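Local coordinates for MaoC domain protein dehydratase (PDB 4E3E), which catalyses the reversible dehydration of beta-methylmalyl-CoA to mesaconyl-CoA in the glyoxylate assimilation cycle, at residues 37-42 against 219-224; 211-216 against 246-251. All coordinates share one frame; numbering follows the deposited sequence.

Both contacts are buried, their centres lie about 10 Å apart, and they share helix 215-224: contact 2 holds its first turn and the chain just before it, contact 1 the later turns. Their chemistry differs. In contact 1 the end of helix 30-40 lays leucine and tyrosine against an alanine, largely apolar helix-to-helix packing. Contact 2 joins the start of helix 215-224 and the residues just ahead of it to the loop leading into helix 250-265, and there a charged stack with bridging waters sits beside a small apolar touch. The two meet where the selenium of Met219, SE, packs 3.3 Å from NH2 of Arg246. Polar side chains at both also reach other subunits of the three-chain assembly.

Contact 1: 37-42 against 219-224; sequences TSLYGS and MQATRL
Helix 30-40 meets helix 215-224 near its own last turn, with the CA atoms of Leu39 and Ala221 6.9 Å apart, a separation that the small alanine permits. Leu39 leaves its helix toward the other one. Its CD1 methyl rests on the alanine, 3.8 Å from Ala221 CA and 3.9 Å from Ala221 CB, so the leucine touches the backbone as well as the methyl. The other branch, CD2, turns to Gln220 and stops 3.9 Å from its OE1, the two side chains crossing at a slant. Gln220 runs out extended, with CG anti to the backbone N (chi1 178°), and this carries its amide to the subunit interface: NE2 bonds to Ser38 OG and Gln220 OE1 of the second subunit, and OE1 accepts from Gln220 NE2 of the third.

Tyr40 approaches differently. The side chain does not leave the backbone toward the partner helix, but with CG beside the backbone N (chi1 -54°) the ring swings across, and the phenol oxygen OH arrives 3.2 Å from Ala221 CB, a snug fit. The methyl stands oblique to the ring, 4.1 Å from Tyr40 CZ. That hydroxyl is hydrogen-bonded to both His252 ND1 and Tyr225 OH, which help hold it against the alanine. The tyrosine side chain also lies about 7 Å from that of Asp64, a residue inferred by similarity to bind substrate, so the packing borders the probable active-site region of this hotdog-fold hydratase.

Helix 250-265 closes the group: its Ser255 and Leu256 pack on Tyr40, its His252 touches Ala221, and Ser259 OG bonds to the Tyr40 carbonyl, making a three-helix junction with helices 30-40 and 215-224.

Contact 2: 211-216 against 246-251; sequences VTIEEA and RIVYGG
Glu215 OE2 is gripped by two waters that both donate to it and both run on to Arg246. One, 2.8 Å from Glu215 OE2, also donates to the carbonyl O of Arg246; the other, 2.6 Å from Glu215 OE2, accepts from the backbone N and from NE of Arg246. In this hotdog-fold protein the bridge ties the first turn of helix 215-224 to the loop that leads into helix 250-265. Carboxylate and guanidinium are stacked, their planes only 15° apart, with Glu215 OE1 3.4 Å above the guanidinium plane. The salt bridge from OE1 to Arg246 NE, 3.5 Å, therefore works by charge alone, since the N-H groups point past the oxygen. A bend in the glutamate chain (chi2 -76°) folds the acid over that face. OE1 is further held by His218 NE2, while Arg246 NH2 forms a salt bridge with Glu214 of the second subunit.

A leucine in place of Glu215 would probably leave the two waters without this shared acceptor, His218 NE2 without its bond to the carboxylate, and the Arg246 guanidinium without the charge stacked on its face.

Deeper in, next to Ile253 of helix 250-265, Ile213 and Val248 meet tip to tip, Ile213 CG2 lying 3.8 Å from Val248 CG2.

Contact 1: 37-42 against 219-224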
ATOM      1  N   THR A  37       7.859  -1.055   4.094  1.00 22.32           N
ATOM      2  CA  THR A  37       8.885  -1.132   3.036  1.00 23.05           C
ATOM      3  C   THR A  37       8.530  -0.249   1.817  1.00 22.92           C
ATOM      4  O   THR A  37       9.391   0.457   1.290  1.00 24.57           O
ATOM      5  CB  THR A  37       9.118  -2.557   2.593  1.00 21.64           C
ATOM      6  OG1 THR A  37       9.502  -3.312   3.743  1.00 20.04           O
ATOM      7  CG2 THR A  37      10.215  -2.647   1.508  1.00 25.39           C
ATOM      8  N   SER A  38       7.266  -0.283   1.390  1.00 21.81           N
ATOM      9  CA  SER A  38       6.837   0.379   0.157  1.00 20.56           C
ATOM     10  C   SER A  38       6.747   1.887   0.343  1.00 22.25           C
ATOM     11  O   SER A  38       6.676   2.655  -0.626  1.00 23.46           O
ATOM     12  CB  SER A  38       5.472  -0.181  -0.296  1.00 27.43           C
ATOM     13  OG  SER A  38       4.379   0.309   0.503  1.00 20.21           O
ATOM     14  N   LEU A  39       6.723   2.313   1.597  1.00 21.37           N
ATOM     15  CA  LEU A  39       6.563   3.724   1.900  1.00 22.37           C
ATOM     16  C   LEU A  39       7.921   4.389   2.171  1.00 23.21           C
ATOM     17  O   LEU A  39       8.097   5.583   1.889  1.00 25.15           O
ATOM     18  CB  LEU A  39       5.599   3.897   3.079  1.00 20.31           C
ATOM     19  CG  LEU A  39       4.120   3.613   2.781  1.00 17.83           C
ATOM     20  CD1 LEU A  39       3.419   3.379   4.122  1.00 22.02           C
ATOM     21  CD2 LEU A  39       3.524   4.810   2.031  1.00 21.75           C
ATOM     22  N   TYR A  40       8.889   3.622   2.698  1.00 22.46           N
ATOM     23  CA  TYR A  40      10.198   4.231   2.991  1.00 24.11           C
ATOM     24  C   TYR A  40      11.376   3.640   2.221  1.00 26.72           C
ATOM     25  O   TYR A  40      12.427   4.270   2.130  1.00 24.17           O
ATOM     26  CB  TYR A  40      10.480   4.269   4.501  1.00 20.60           C
ATOM     27  CG  TYR A  40       9.369   4.949   5.275  1.00 22.66           C
ATOM     28  CD1 TYR A  40       9.281   6.342   5.323  1.00 22.46           C
ATOM     29  CD2 TYR A  40       8.379   4.201   5.917  1.00 24.30           C
ATOM     30  CE1 TYR A  40       8.264   6.974   6.016  1.00 21.93           C
ATOM     31  CE2 TYR A  40       7.344   4.827   6.609  1.00 24.78           C
ATOM     32  CZ  TYR A  40       7.297   6.213   6.659  1.00 25.27           C
ATOM     33  OH  TYR A  40       6.276   6.849   7.333  1.00 25.63           O
ATOM     34  N   GLY A  41      11.207   2.440   1.671  1.00 24.96           N
ATOM     35  CA  GLY A  41      12.279   1.797   0.915  1.00 25.08           C
ATOM     36  C   GLY A  41      13.448   1.332   1.775  1.00 28.36           C
ATOM     37  O   GLY A  41      14.561   1.220   1.281  1.00 27.92           O
ATOM     38  N   SER A  42      13.211   1.041   3.056  1.00 27.94           N
ATOM     39  CA  SER A  42      14.319   0.677   3.921  1.00 26.06           C
ATOM     40  C   SER A  42      14.979  -0.625   3.438  1.00 28.64           C
ATOM     41  O   SER A  42      14.299  -1.619   3.165  1.00 29.17           O
ATOM     42  CB  SER A  42      13.882   0.560   5.382  1.00 32.61           C
ATOM     43  OG  SER A  42      14.795  -0.243   6.111  1.00 32.99           O
HETATM   44  N   MSE A 219       0.009  10.390   3.977  1.00 21.06           N
HETATM   45  CA  MSE A 219      -1.350  10.060   4.493  1.00 21.16           C
HETATM   46  C   MSE A 219      -1.446   8.585   4.674  1.00 21.89           C
HETATM   47  O   MSE A 219      -1.969   8.102   5.700  1.00 24.33           O
HETATM   48  CB  MSE A 219      -2.486  10.534   3.575  1.00 20.11           C
HETATM   49  CG  MSE A 219      -2.543  12.062   3.622  1.00 25.74           C
HETATM   50 SE   MSE A 219      -3.966  12.584   2.356  1.00 40.62          SE
HETATM   51  CE  MSE A 219      -5.622  11.956   3.250  1.00 34.79           C
ATOM     52  N   GLN A 220      -0.926   7.825   3.712  1.00 19.60           N
ATOM     53  CA  GLN A 220      -1.005   6.360   3.833  1.00 18.23           C
ATOM     54  C   GLN A 220      -0.203   5.785   5.019  1.00 20.95           C
ATOM     55  O   GLN A 220      -0.659   4.837   5.682  1.00 22.07           O
ATOM     56  CB  GLN A 220      -0.655   5.657   2.506  1.00 17.20           C
ATOM     57  CG  GLN A 220      -0.680   4.109   2.589  1.00 20.15           C
ATOM     58  CD  GLN A 220      -0.660   3.483   1.190  1.00 25.18           C
ATOM     59  OE1 GLN A 220       0.119   3.899   0.341  1.00 25.84           O
ATOM     60  NE2 GLN A 220      -1.522   2.505   0.944  1.00 25.04           N
ATOM     61  N   ALA A 221       0.992   6.336   5.263  1.00 19.63           N
ATOM     62  CA  ALA A 221       1.797   5.934   6.404  1.00 23.84           C
ATOM     63  C   ALA A 221       1.054   6.312   7.683  1.00 23.15           C
ATOM     64  O   ALA A 221       0.920   5.488   8.596  1.00 24.76           O
ATOM     65  CB  ALA A 221       3.195   6.570   6.356  1.00 21.35           C
ATOM     66  N   THR A 222       0.521   7.527   7.717  1.00 20.82           N
ATOM     67  CA  THR A 222      -0.173   8.026   8.925  1.00 25.30           C
ATOM     68  C   THR A 222      -1.413   7.171   9.276  1.00 24.71           C
ATOM     69  O   THR A 222      -1.677   6.900  10.467  1.00 27.55           O
ATOM     70  CB  THR A 222      -0.512   9.525   8.770  1.00 25.52           C
ATOM     71  OG1 THR A 222       0.678  10.223   8.357  1.00 25.97           O
ATOM     72  CG2 THR A 222      -1.024  10.136  10.094  1.00 24.52           C
ATOM     73  N   ARG A 223      -2.149   6.718   8.247  1.00 22.54           N
ATOM     74  CA  ARG A 223      -3.295   5.802   8.444  1.00 24.04           C
ATOM     75  C   ARG A 223      -2.857   4.418   8.885  1.00 24.11           C
ATOM     76  O   ARG A 223      -3.557   3.753   9.681  1.00 24.41           O
ATOM     77  CB  ARG A 223      -4.163   5.710   7.183  1.00 24.37           C
ATOM     78  CG  ARG A 223      -5.068   6.926   6.986  1.00 27.31           C
ATOM     79  CD  ARG A 223      -5.641   6.975   5.577  1.00 29.85           C
ATOM     80  NE  ARG A 223      -6.783   7.870   5.514  1.00 28.51           N
ATOM     81  CZ  ARG A 223      -7.170   8.553   4.440  1.00 30.52           C
ATOM     82  NH1 ARG A 223      -6.500   8.462   3.292  1.00 27.76           N
ATOM     83  NH2 ARG A 223      -8.241   9.340   4.524  1.00 27.00           N
ATOM     84  N   LEU A 224      -1.706   3.971   8.382  1.00 23.13           N
ATOM     85  CA  LEU A 224      -1.162   2.667   8.794  1.00 27.34           C
ATOM     86  C   LEU A 224      -0.932   2.690  10.310  1.00 26.65           C
ATOM     87  O   LEU A 224      -1.144   1.684  11.005  1.00 25.71           O
ATOM     88  CB  LEU A 224       0.141   2.349   8.047  1.00 25.34           C
ATOM     89  CG  LEU A 224       0.826   1.016   8.394  1.00 31.99           C
ATOM     90  CD1 LEU A 224      -0.020  -0.166   7.931  1.00 31.57           C
ATOM     91  CD2 LEU A 224       2.223   0.934   7.796  1.00 36.22           C
TER

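Contact 2: 211-216 against 246-251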
ATOM      1  N   VAL A 211      14.644  12.197  -1.537  1.00 27.29           N
ATOM      2  CA  VAL A 211      13.342  11.617  -1.902  1.00 26.05           C
ATOM      3  C   VAL A 211      12.207  12.609  -1.691  1.00 26.84           C
ATOM      4  O   VAL A 211      12.127  13.282  -0.646  1.00 26.19           O
ATOM      5  CB  VAL A 211      13.040  10.278  -1.174  1.00 26.08           C
ATOM      6  CG1 VAL A 211      14.063   9.222  -1.570  1.00 24.77           C
ATOM      7  CG2 VAL A 211      12.974  10.446   0.350  1.00 24.17           C
ATOM      8  N   THR A 212      11.334  12.702  -2.692  1.00 24.37           N
ATOM      9  CA  THR A 212      10.237  13.669  -2.656  1.00 26.36           C
ATOM     10  C   THR A 212       8.987  13.052  -2.024  1.00 26.06           C
ATOM     11  O   THR A 212       8.603  11.931  -2.357  1.00 25.48           O
ATOM     12  CB  THR A 212       9.946  14.197  -4.066  1.00 25.61           C
ATOM     13  OG1 THR A 212      11.162  14.708  -4.609  1.00 25.21           O
ATOM     14  CG2 THR A 212       8.895  15.309  -4.058  1.00 23.59           C
ATOM     15  N   ILE A 213       8.376  13.800  -1.099  1.00 25.92           N
ATOM     16  CA  ILE A 213       7.159  13.385  -0.394  1.00 26.86           C
ATOM     17  C   ILE A 213       5.915  13.656  -1.232  1.00 25.67           C
ATOM     18  O   ILE A 213       5.726  14.766  -1.723  1.00 28.30           O
ATOM     19  CB  ILE A 213       7.047  14.101   0.971  1.00 25.17           C
ATOM     20  CG1 ILE A 213       8.266  13.767   1.841  1.00 24.97           C
ATOM     21  CG2 ILE A 213       5.740  13.759   1.692  1.00 24.53           C
ATOM     22  CD1 ILE A 213       8.303  14.497   3.164  1.00 24.49           C
ATOM     23  N   GLU A 214       5.074  12.633  -1.391  1.00 25.26           N
ATOM     24  CA  GLU A 214       3.764  12.799  -2.046  1.00 28.63           C
ATOM     25  C   GLU A 214       2.662  12.849  -0.976  1.00 25.81           C
ATOM     26  O   GLU A 214       2.829  12.281   0.104  1.00 28.33           O
ATOM     27  CB  GLU A 214       3.514  11.655  -3.055  1.00 25.06           C
ATOM     28  CG  GLU A 214       4.447  11.660  -4.264  1.00 24.93           C
ATOM     29  CD  GLU A 214       4.354  12.968  -5.064  1.00 30.05           C
ATOM     30  OE1 GLU A 214       3.224  13.419  -5.364  1.00 33.62           O
ATOM     31  OE2 GLU A 214       5.406  13.557  -5.413  1.00 35.73           O
ATOM     32  N   GLU A 215       1.547  13.525  -1.257  1.00 27.21           N
ATOM     33  CA  GLU A 215       0.429  13.564  -0.292  1.00 28.77           C
ATOM     34  C   GLU A 215      -0.078  12.169   0.074  1.00 27.54           C
ATOM     35  O   GLU A 215      -0.266  11.866   1.264  1.00 25.00           O
ATOM     36  CB  GLU A 215      -0.737  14.409  -0.805  1.00 30.33           C
ATOM     37  CG  GLU A 215      -0.425  15.889  -0.998  1.00 30.52           C
ATOM     38  CD  GLU A 215      -0.360  16.682   0.312  1.00 28.46           C
ATOM     39  OE1 GLU A 215      -0.451  16.103   1.433  1.00 28.77           O
ATOM     40  OE2 GLU A 215      -0.207  17.900   0.214  1.00 28.99           O
ATOM     41  N   ALA A 216      -0.293  11.327  -0.946  1.00 25.79           N
ATOM     42  CA  ALA A 216      -0.864   9.998  -0.746  1.00 27.97           C
ATOM     43  C   ALA A 216       0.083   9.189   0.109  1.00 28.41           C
ATOM     44  O   ALA A 216      -0.341   8.323   0.875  1.00 28.26           O
ATOM     45  CB  ALA A 216      -1.098   9.290  -2.074  1.00 28.50           C
ATOM     46  N   ARG A 246      -1.440  20.631   3.992  1.00 25.22           N
ATOM     47  CA  ARG A 246      -1.316  19.602   5.031  1.00 28.85           C
ATOM     48  C   ARG A 246       0.134  19.459   5.469  1.00 32.44           C
ATOM     49  O   ARG A 246       1.048  19.686   4.673  1.00 30.12           O
ATOM     50  CB  ARG A 246      -1.852  18.272   4.507  1.00 27.19           C
ATOM     51  CG  ARG A 246      -3.363  18.262   4.293  1.00 30.57           C
ATOM     52  CD  ARG A 246      -3.787  17.142   3.347  1.00 33.21           C
ATOM     53  NE  ARG A 246      -3.582  17.525   1.945  1.00 30.80           N
ATOM     54  CZ  ARG A 246      -3.867  16.765   0.884  1.00 25.72           C
ATOM     55  NH1 ARG A 246      -3.636  17.250  -0.334  1.00 23.95           N
ATOM     56  NH2 ARG A 246      -4.373  15.533   1.024  1.00 25.81           N
ATOM     57  N   ILE A 247       0.332  19.092   6.733  1.00 31.27           N
ATOM     58  CA  ILE A 247       1.651  18.965   7.328  1.00 27.54           C
ATOM     59  C   ILE A 247       1.976  17.492   7.448  1.00 26.33           C
ATOM     60  O   ILE A 247       1.133  16.687   7.881  1.00 26.40           O
ATOM     61  CB  ILE A 247       1.728  19.643   8.720  1.00 25.57           C
ATOM     62  CG1 ILE A 247       1.391  21.137   8.576  1.00 35.36           C
ATOM     63  CG2 ILE A 247       3.129  19.503   9.300  1.00 27.35           C
ATOM     64  CD1 ILE A 247       1.106  21.839   9.889  1.00 45.13           C
ATOM     65  N   VAL A 248       3.187  17.136   7.027  1.00 26.91           N
ATOM     66  CA  VAL A 248       3.638  15.749   7.086  1.00 28.42           C
ATOM     67  C   VAL A 248       3.944  15.369   8.525  1.00 26.85           C
ATOM     68  O   VAL A 248       4.644  16.096   9.238  1.00 27.15           O
ATOM     69  CB  VAL A 248       4.880  15.504   6.185  1.00 27.40           C
ATOM     70  CG1 VAL A 248       5.426  14.077   6.372  1.00 22.39           C
ATOM     71  CG2 VAL A 248       4.535  15.765   4.730  1.00 24.92           C
ATOM     72  N   TYR A 249       3.406  14.230   8.947  1.00 24.75           N
ATOM     73  CA  TYR A 249       3.743  13.642  10.220  1.00 20.42           C
ATOM     74  C   TYR A 249       5.263  13.640  10.412  1.00 26.00           C
ATOM     75  O   TYR A 249       6.015  13.057   9.600  1.00 26.75           O
ATOM     76  CB  TYR A 249       3.206  12.188  10.251  1.00 23.01           C
ATOM     77  CG  TYR A 249       3.674  11.343  11.404  1.00 23.38           C
ATOM     78  CD1 TYR A 249       3.685  11.842  12.721  1.00 26.61           C
ATOM     79  CD2 TYR A 249       4.067   9.996  11.203  1.00 20.57           C
ATOM     80  CE1 TYR A 249       4.109  11.040  13.790  1.00 25.80           C
ATOM     81  CE2 TYR A 249       4.484   9.214  12.262  1.00 23.22           C
ATOM     82  CZ  TYR A 249       4.512   9.738  13.551  1.00 26.62           C
ATOM     83  OH  TYR A 249       4.936   8.934  14.610  1.00 24.92           O
ATOM     84  N   GLY A 250       5.717  14.273  11.493  1.00 28.11           N
ATOM     85  CA  GLY A 250       7.147  14.324  11.820  1.00 30.47           C
ATOM     86  C   GLY A 250       7.835  12.957  11.811  1.00 26.81           C
ATOM     87  O   GLY A 250       8.975  12.827  11.354  1.00 23.81           O
ATOM     88  N   GLY A 251       7.150  11.930  12.303  1.00 26.20           N
ATOM     89  CA  GLY A 251       7.717  10.581  12.320  1.00 26.38           C
ATOM     90  C   GLY A 251       7.935   9.996  10.925  1.00 27.25           C
ATOM     91  O   GLY A 251       8.779   9.115  10.745  1.00 26.32           O
TER
HETATM   92  O   HOH W   1       1.615  18.703   2.137  1.00 37.90           O
HETATM   93  O   HOH W   2      -1.705  19.838   1.174  1.00 39.83           O